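Local atomic coordinates of HTH-type transcriptional activator ampR (Citrobacter freundii, PDB entry 3KOS), a protein that controls transcription of the AmpC beta-lactamase gene as a LysR-family DNA-binding regulator, this chain being its effector-binding domain. Residues E57-Y65 / E192-L203; S139-Q147 / I154-L163. One frame throughout, in Å; residues are numbered along the deposited sequence.

Contact 1 of 2, residues E57-Y65 / E192-L203; sequences EGLDYTIRY and ETPAMREFSRWL
Tyr61 lies with one ring face beneath the selenomethionine Met196: Met196 CE is 3.9 Å from the centroid of the Tyr61 ring and 19° off the ring normal, a CH-pi contact displaced toward the rim. The selenium stands farther out above the same face, making this also a Met-aromatic pair. The side chain of Met196 bends at its last torsion (chi3 64°), which folds the methyl back over the ring while CB stays at the phenol end, 3.4 Å from Tyr61 CE2. On the strand side, Asp60 crosses this chain at roughly a right angle, with Asp60 CB 3.8 Å from Met196 SE; its carboxylate turns to Lys15 N and Arg190. The phenol oxygen is the polar centre. Tyr61 OH and Ser200 OG lie 2.6 Å apart, within hydrogen-bonding distance, although Met196 O competes for the Ser200 proton, and a water lying in the ring plane at the edge is 2.7 Å from Tyr61 OH. The same water donates to Glu192 OE2, whose sister oxygen OE1 uses its anti lone pair for a salt bridge of 2.9 Å with Arg197 NH1. Thr193 N-caps the helix, its OG1 accepting from Met196 N at 3.1 Å. Farther along, Ile63 and Leu203 meet tip to tip, Ile63 CD1 to Leu203 CD2 at 3.9 Å, and Ile63 CD1 also approaches the edge of the Phe199 ring. Helix 194-209 thereby packs on the sheet of this effector-binding domain: Phe199 additionally touches Leu14 and Ile16 on strand 12-19 and Ile184 on strand 181-187, the two neighbours of strand 61-66. The chemistry implies an apolar helix-sheet interface in which the buried phenol reaches through to the helix, its hydroxyl close to Ser200 OG and bonded to a water, with Met196 packed over one ring face.

Contact 2 of 2, residues S139-Q147 / I154-L163; sequences SVTMLEAAQ and IAPVRMFTHL
Leu143 carries the contact, its CG sitting 3.7 Å from the centroid of the Phe160 ring and 8° off the normal, a CH-pi contact over the centre. The ring's far end meets the first turn of helix 139-147, where Phe160 CZ is 3.6 Å from Ser139 CB. Leu143 CD2 continues to Ala155 CB at 3.8 Å, and Met142 SE rests 3.4 Å from Ile154 O, so helix 139-147 packs on edge strand 154-156 of the mixed sheet (axes 9.2 Å apart at 131°) and the turn after it. Toward the helix C-terminus, both methyls of Leu163 lie across the amide of Gln147, with Leu163 CD1 3.5 Å from Gln147 NE2. That amide is positioned from within its own helix: Gln147 NE2 donates to Leu143 O at 3.2 Å from 58° out of the carbonyl plane, while Gln147 N bonds the same oxygen from the opposite face. Farther out, Val140, Thr141, Glu144 and Ala145 pack on the second subunit, and Ser139 OG hydrogen-bonds a MES molecule, probably from the crystallisation liquor. The segments share no hydrogen bond, implying cohesion by apolar packing; the MES sulfonate beside the helix N-terminus is consistent with favourable electrostatics for an anion there.

Contact 1 and contact 2 lie with centres 25 Å apart, although their nearest atoms come to about 4 Å. Along the chain, contact 2 is nested within the loop closed by contact 1: 57-65, then 139-147 and 154-163, then 192-203. Both reach the same mixed sheet, contact 1 through the inner strand 61-66 and contact 2 through the outermost strand 153-156, with strands 181-187 and 73-86 between them. In this LysR effector-binding domain, helix 194-209 packs against strand 61-66, while helix 139-147 packs against the edge strand 153-156, so the helix of contact 2 both packs within the domain and faces the second subunit.

Contact 1 of 2, residues E57-Y65 / E192-L203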
# COMPACT_ATOMS: atom_id res chain seq x y z
N GLU A 57 -10.32 -15.91 -1.92
CA GLU A 57 -10.75 -14.97 -0.88
C GLU A 57 -12.26 -14.94 -0.71
O GLU A 57 -12.77 -14.23 0.16
CB GLU A 57 -10.21 -13.57 -1.15
CG GLU A 57 -8.71 -13.47 -1.02
CD GLU A 57 -8.20 -12.03 -0.97
OE1 GLU A 57 -9.03 -11.10 -0.79
OE2 GLU A 57 -6.98 -11.83 -1.10
N GLY A 58 -12.98 -15.71 -1.51
CA GLY A 58 -14.43 -15.74 -1.44
C GLY A 58 -15.05 -14.38 -1.72
O GLY A 58 -16.05 -14.00 -1.09
N LEU A 59 -14.49 -13.65 -2.67
CA LEU A 59 -15.02 -12.35 -3.04
C LEU A 59 -16.24 -12.44 -3.96
O LEU A 59 -16.34 -13.36 -4.77
CB LEU A 59 -13.95 -11.53 -3.75
CG LEU A 59 -12.64 -11.29 -2.98
CD1 LEU A 59 -11.68 -10.51 -3.86
CD2 LEU A 59 -12.91 -10.55 -1.67
N ASP A 60 -17.14 -11.48 -3.84
CA ASP A 60 -18.21 -11.33 -4.83
C ASP A 60 -17.68 -10.57 -6.04
O ASP A 60 -17.79 -11.03 -7.18
CB ASP A 60 -19.41 -10.61 -4.21
CG ASP A 60 -20.08 -11.43 -3.14
OD1 ASP A 60 -20.34 -12.63 -3.40
OD2 ASP A 60 -20.34 -10.91 -2.04
N TYR A 61 -17.09 -9.40 -5.78
CA TYR A 61 -16.50 -8.55 -6.80
C TYR A 61 -15.04 -8.25 -6.48
O TYR A 61 -14.65 -8.22 -5.31
CB TYR A 61 -17.21 -7.20 -6.84
CG TYR A 61 -18.48 -7.14 -7.68
CD1 TYR A 61 -18.54 -7.73 -8.94
CD2 TYR A 61 -19.59 -6.45 -7.22
CE1 TYR A 61 -19.70 -7.64 -9.71
CE2 TYR A 61 -20.74 -6.36 -7.99
CZ TYR A 61 -20.79 -6.96 -9.22
OH TYR A 61 -21.95 -6.85 -9.97
N THR A 62 -14.27 -7.99 -7.52
CA THR A 62 -12.90 -7.49 -7.39
C THR A 62 -12.79 -6.17 -8.13
O THR A 62 -13.17 -6.07 -9.30
CB THR A 62 -11.91 -8.47 -8.03
OG1 THR A 62 -12.06 -9.77 -7.43
CG2 THR A 62 -10.47 -7.99 -7.85
N ILE A 63 -12.29 -5.13 -7.47
CA ILE A 63 -12.01 -3.90 -8.19
C ILE A 63 -10.51 -3.88 -8.42
O ILE A 63 -9.75 -4.09 -7.49
CB ILE A 63 -12.49 -2.67 -7.45
CG1 ILE A 63 -14.04 -2.67 -7.41
CG2 ILE A 63 -11.96 -1.41 -8.14
CD1 ILE A 63 -14.65 -1.53 -6.60
N ARG A 64 -10.10 -3.69 -9.67
CA ARG A 64 -8.72 -3.89 -10.06
C ARG A 64 -8.29 -2.97 -11.19
O ARG A 64 -9.13 -2.38 -11.88
CB ARG A 64 -8.53 -5.35 -10.49
CG ARG A 64 -9.26 -5.69 -11.77
CD ARG A 64 -9.68 -7.15 -11.78
NE ARG A 64 -8.56 -8.04 -11.52
CZ ARG A 64 -8.66 -9.36 -11.38
NH1 ARG A 64 -7.58 -10.10 -11.15
NH2 ARG A 64 -9.85 -9.93 -11.48
N TYR A 65 -6.98 -2.88 -11.39
CA TYR A 65 -6.40 -2.10 -12.47
C TYR A 65 -6.01 -3.06 -13.58
O TYR A 65 -5.38 -4.09 -13.32
CB TYR A 65 -5.15 -1.39 -11.97
CG TYR A 65 -4.34 -0.65 -13.02
CD1 TYR A 65 -3.32 -1.29 -13.72
CD2 TYR A 65 -4.56 0.70 -13.29
CE1 TYR A 65 -2.56 -0.62 -14.67
CE2 TYR A 65 -3.80 1.38 -14.24
CZ TYR A 65 -2.80 0.71 -14.91
OH TYR A 65 -2.03 1.36 -15.85
N GLU A 192 -24.33 -13.81 -9.59
CA GLU A 192 -24.60 -12.39 -9.39
C GLU A 192 -25.86 -12.19 -8.54
O GLU A 192 -26.96 -12.60 -8.93
CB GLU A 192 -24.74 -11.69 -10.74
CG GLU A 192 -24.89 -10.20 -10.67
CD GLU A 192 -25.32 -9.61 -12.00
OE1 GLU A 192 -26.51 -9.75 -12.36
OE2 GLU A 192 -24.47 -9.02 -12.70
N THR A 193 -25.69 -11.54 -7.39
CA THR A 193 -26.77 -11.29 -6.45
C THR A 193 -27.38 -9.91 -6.68
O THR A 193 -26.79 -9.09 -7.38
CB THR A 193 -26.25 -11.32 -5.00
OG1 THR A 193 -25.28 -10.26 -4.84
CG2 THR A 193 -25.60 -12.67 -4.67
N PRO A 194 -28.56 -9.66 -6.10
CA PRO A 194 -29.14 -8.32 -6.19
C PRO A 194 -28.24 -7.25 -5.57
O PRO A 194 -28.17 -6.14 -6.09
CB PRO A 194 -30.43 -8.44 -5.36
CG PRO A 194 -30.75 -9.89 -5.35
CD PRO A 194 -29.45 -10.63 -5.44
N ALA A 195 -27.59 -7.57 -4.46
CA ALA A 195 -26.70 -6.62 -3.79
C ALA A 195 -25.55 -6.24 -4.72
O ALA A 195 -25.15 -5.07 -4.79
CB ALA A 195 -26.15 -7.22 -2.51
N MSE A 196 -25.02 -7.22 -5.45
CA MSE A 196 -23.96 -6.95 -6.42
C MSE A 196 -24.46 -6.03 -7.54
O MSE A 196 -23.80 -5.05 -7.89
CB MSE A 196 -23.40 -8.26 -6.99
CG MSE A 196 -22.65 -9.08 -5.94
SE MSE A 196 -22.37 -10.95 -6.51
CE MSE A 196 -21.22 -10.61 -8.05
N ARG A 197 -25.63 -6.33 -8.10
CA ARG A 197 -26.15 -5.51 -9.18
C ARG A 197 -26.34 -4.08 -8.70
O ARG A 197 -26.07 -3.13 -9.43
CB ARG A 197 -27.48 -6.07 -9.72
CG ARG A 197 -27.33 -7.32 -10.59
CD ARG A 197 -28.68 -7.76 -11.21
NE ARG A 197 -29.55 -8.38 -10.22
CZ ARG A 197 -29.50 -9.67 -9.90
NH1 ARG A 197 -28.63 -10.47 -10.50
NH2 ARG A 197 -30.31 -10.17 -8.97
N GLU A 198 -26.83 -3.93 -7.48
CA GLU A 198 -27.07 -2.61 -6.92
C GLU A 198 -25.79 -1.83 -6.68
O GLU A 198 -25.69 -0.65 -7.03
CB GLU A 198 -27.92 -2.72 -5.65
CG GLU A 198 -29.37 -3.05 -6.00
CD GLU A 198 -30.24 -3.38 -4.82
OE1 GLU A 198 -29.71 -3.60 -3.71
OE2 GLU A 198 -31.48 -3.44 -5.00
N PHE A 199 -24.80 -2.49 -6.09
CA PHE A 199 -23.51 -1.84 -5.90
C PHE A 199 -22.88 -1.42 -7.24
O PHE A 199 -22.38 -0.31 -7.37
CB PHE A 199 -22.55 -2.74 -5.12
CG PHE A 199 -21.20 -2.13 -4.92
CD1 PHE A 199 -20.19 -2.34 -5.84
CD2 PHE A 199 -20.95 -1.30 -3.83
CE1 PHE A 199 -18.93 -1.77 -5.67
CE2 PHE A 199 -19.70 -0.72 -3.65
CZ PHE A 199 -18.69 -0.96 -4.57
N SER A 200 -22.89 -2.32 -8.22
CA SER A 200 -22.32 -2.00 -9.54
C SER A 200 -23.02 -0.83 -10.19
O SER A 200 -22.37 0.05 -10.76
CB SER A 200 -22.43 -3.19 -10.49
OG SER A 200 -21.61 -4.24 -10.05
N ARG A 201 -24.35 -0.83 -10.14
CA ARG A 201 -25.11 0.27 -10.72
C ARG A 201 -24.80 1.58 -10.00
O ARG A 201 -24.63 2.62 -10.64
CB ARG A 201 -26.62 -0.00 -10.68
CG ARG A 201 -27.09 -1.12 -11.60
CD ARG A 201 -28.60 -1.02 -11.90
NE ARG A 201 -29.42 -0.97 -10.69
CZ ARG A 201 -30.13 -2.00 -10.21
NH1 ARG A 201 -30.13 -3.17 -10.85
NH2 ARG A 201 -30.84 -1.85 -9.10
N TRP A 202 -24.74 1.53 -8.68
CA TRP A 202 -24.44 2.73 -7.90
C TRP A 202 -23.07 3.31 -8.28
O TRP A 202 -22.93 4.51 -8.49
CB TRP A 202 -24.46 2.44 -6.41
CG TRP A 202 -23.80 3.54 -5.63
CD1 TRP A 202 -24.34 4.75 -5.30
CD2 TRP A 202 -22.46 3.54 -5.12
NE1 TRP A 202 -23.43 5.50 -4.61
CE2 TRP A 202 -22.26 4.78 -4.49
CE3 TRP A 202 -21.41 2.61 -5.13
CZ2 TRP A 202 -21.06 5.12 -3.86
CZ3 TRP A 202 -20.21 2.95 -4.51
CH2 TRP A 202 -20.04 4.19 -3.89
N LEU A 203 -22.07 2.44 -8.34
CA LEU A 203 -20.70 2.90 -8.55
C LEU A 203 -20.49 3.48 -9.96
O LEU A 203 -19.98 4.58 -10.11
CB LEU A 203 -19.70 1.77 -8.27
CG LEU A 203 -18.21 2.13 -8.35
CD1 LEU A 203 -17.89 3.39 -7.55
CD2 LEU A 203 -17.37 0.96 -7.86
O HOH W 1 -23.63 -10.43 -2.75
O HOH W 2 -21.93 -8.65 -11.97

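Contact 2 of 2, residues S139-Q147 / I154-L163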
# COMPACT_ATOMS: atom_id res chain seq x y z
N SER A 139 0.56 1.70 -5.92
CA SER A 139 0.83 3.12 -6.15
C SER A 139 0.72 3.91 -4.86
O SER A 139 1.31 4.99 -4.75
CB SER A 139 -0.16 3.71 -7.17
OG SER A 139 0.19 3.31 -8.48
N VAL A 140 -0.08 3.42 -3.91
CA VAL A 140 -0.23 4.13 -2.65
C VAL A 140 1.15 4.20 -1.99
O VAL A 140 1.61 5.27 -1.57
CB VAL A 140 -1.21 3.43 -1.70
CG1 VAL A 140 -1.23 4.12 -0.36
CG2 VAL A 140 -2.62 3.43 -2.31
N THR A 141 1.81 3.05 -1.92
CA THR A 141 3.16 2.98 -1.35
C THR A 141 4.14 3.80 -2.18
O THR A 141 4.99 4.52 -1.64
CB THR A 141 3.62 1.51 -1.28
OG1 THR A 141 2.68 0.76 -0.50
CG2 THR A 141 5.02 1.40 -0.65
N MSE A 142 4.03 3.69 -3.50
CA MSE A 142 4.92 4.46 -4.38
C MSE A 142 4.84 5.97 -4.09
O MSE A 142 5.86 6.66 -4.07
CB MSE A 142 4.57 4.21 -5.85
CG MSE A 142 5.45 4.98 -6.79
SE MSE A 142 4.75 4.92 -8.63
CE MSE A 142 4.65 2.98 -8.90
N LEU A 143 3.62 6.48 -3.89
CA LEU A 143 3.44 7.92 -3.69
C LEU A 143 3.88 8.38 -2.30
O LEU A 143 4.22 9.55 -2.11
CB LEU A 143 1.99 8.36 -3.96
CG LEU A 143 1.73 8.85 -5.39
CD1 LEU A 143 2.43 10.17 -5.65
CD2 LEU A 143 2.14 7.80 -6.43
N GLU A 144 3.89 7.46 -1.34
CA GLU A 144 4.50 7.76 -0.05
C GLU A 144 5.99 7.98 -0.25
O GLU A 144 6.56 8.94 0.28
CB GLU A 144 4.24 6.66 0.98
CG GLU A 144 2.81 6.61 1.46
CD GLU A 144 2.36 7.92 2.10
OE1 GLU A 144 1.42 8.55 1.59
OE2 GLU A 144 2.98 8.32 3.12
N ALA A 145 6.63 7.09 -1.02
CA ALA A 145 8.06 7.23 -1.30
C ALA A 145 8.33 8.52 -2.08
O ALA A 145 9.31 9.21 -1.81
CB ALA A 145 8.57 6.02 -2.07
N ALA A 146 7.47 8.84 -3.04
CA ALA A 146 7.60 10.08 -3.81
C ALA A 146 7.45 11.33 -2.94
O ALA A 146 8.20 12.30 -3.10
CB ALA A 146 6.61 10.11 -4.98
N GLN A 147 6.49 11.32 -2.01
CA GLN A 147 6.35 12.47 -1.11
C GLN A 147 7.61 12.68 -0.30
O GLN A 147 7.95 13.82 0.04
CB GLN A 147 5.17 12.28 -0.16
CG GLN A 147 3.81 12.36 -0.81
CD GLN A 147 2.74 11.97 0.16
OE1 GLN A 147 2.42 12.72 1.09
NE2 GLN A 147 2.19 10.78 -0.02
N ILE A 154 5.49 7.48 -11.30
CA ILE A 154 4.51 7.61 -12.37
C ILE A 154 3.32 6.75 -11.99
O ILE A 154 3.46 5.56 -11.70
CB ILE A 154 5.12 7.26 -13.76
CG1 ILE A 154 4.10 7.54 -14.88
CG2 ILE A 154 5.63 5.81 -13.78
CD1 ILE A 154 4.70 7.46 -16.29
N ALA A 155 2.14 7.37 -11.96
CA ALA A 155 0.96 6.71 -11.41
C ALA A 155 -0.32 7.38 -11.89
O ALA A 155 -0.27 8.46 -12.48
CB ALA A 155 1.03 6.73 -9.87
N PRO A 156 -1.47 6.73 -11.66
CA PRO A 156 -2.74 7.32 -12.09
C PRO A 156 -3.06 8.61 -11.33
O PRO A 156 -3.36 8.58 -10.14
CB PRO A 156 -3.77 6.24 -11.76
CG PRO A 156 -3.00 4.96 -11.83
CD PRO A 156 -1.64 5.33 -11.23
N VAL A 157 -3.00 9.73 -12.03
CA VAL A 157 -3.05 11.02 -11.36
C VAL A 157 -4.37 11.24 -10.62
O VAL A 157 -4.38 11.84 -9.54
CB VAL A 157 -2.81 12.19 -12.34
CG1 VAL A 157 -1.49 11.99 -13.08
CG2 VAL A 157 -3.93 12.31 -13.34
N ARG A 158 -5.47 10.77 -11.19
CA ARG A 158 -6.79 10.99 -10.59
C ARG A 158 -6.99 10.22 -9.28
O ARG A 158 -7.96 10.46 -8.55
CB ARG A 158 -7.92 10.66 -11.58
N MSE A 159 -6.09 9.28 -8.99
CA MSE A 159 -6.18 8.54 -7.72
C MSE A 159 -5.44 9.27 -6.60
O MSE A 159 -5.46 8.82 -5.45
CB MSE A 159 -5.64 7.12 -7.88
CG MSE A 159 -6.46 6.26 -8.84
SE MSE A 159 -8.28 5.96 -8.11
CE MSE A 159 -9.34 6.51 -9.67
N PHE A 160 -4.78 10.39 -6.94
CA PHE A 160 -3.97 11.10 -5.96
C PHE A 160 -4.33 12.58 -5.85
O PHE A 160 -3.52 13.40 -5.45
CB PHE A 160 -2.47 10.85 -6.21
CG PHE A 160 -2.10 9.41 -6.01
CD1 PHE A 160 -1.99 8.89 -4.72
CD2 PHE A 160 -1.96 8.55 -7.09
CE1 PHE A 160 -1.70 7.55 -4.52
CE2 PHE A 160 -1.66 7.20 -6.89
CZ PHE A 160 -1.54 6.70 -5.61
N THR A 161 -5.59 12.89 -6.14
CA THR A 161 -6.04 14.27 -6.06
C THR A 161 -5.88 14.82 -4.65
O THR A 161 -5.61 16.00 -4.48
CB THR A 161 -7.52 14.42 -6.52
OG1 THR A 161 -8.38 13.79 -5.57
CG2 THR A 161 -7.72 13.77 -7.86
N HIS A 162 -6.02 13.96 -3.64
CA HIS A 162 -5.83 14.40 -2.26
C HIS A 162 -4.40 14.93 -2.01
O HIS A 162 -4.21 15.93 -1.31
CB HIS A 162 -6.20 13.31 -1.24
CG HIS A 162 -5.44 12.02 -1.41
ND1 HIS A 162 -5.72 11.12 -2.42
CD2 HIS A 162 -4.43 11.49 -0.69
CE1 HIS A 162 -4.89 10.09 -2.32
NE2 HIS A 162 -4.10 10.29 -1.28
N LEU A 163 -3.41 14.29 -2.62
CA LEU A 163 -2.02 14.73 -2.51
C LEU A 163 -1.74 15.98 -3.35
O LEU A 163 -0.96 16.83 -2.94
CB LEU A 163 -1.04 13.62 -2.91
CG LEU A 163 -1.13 12.31 -2.13
CD1 LEU A 163 -0.10 11.30 -2.65
CD2 LEU A 163 -0.95 12.56 -0.64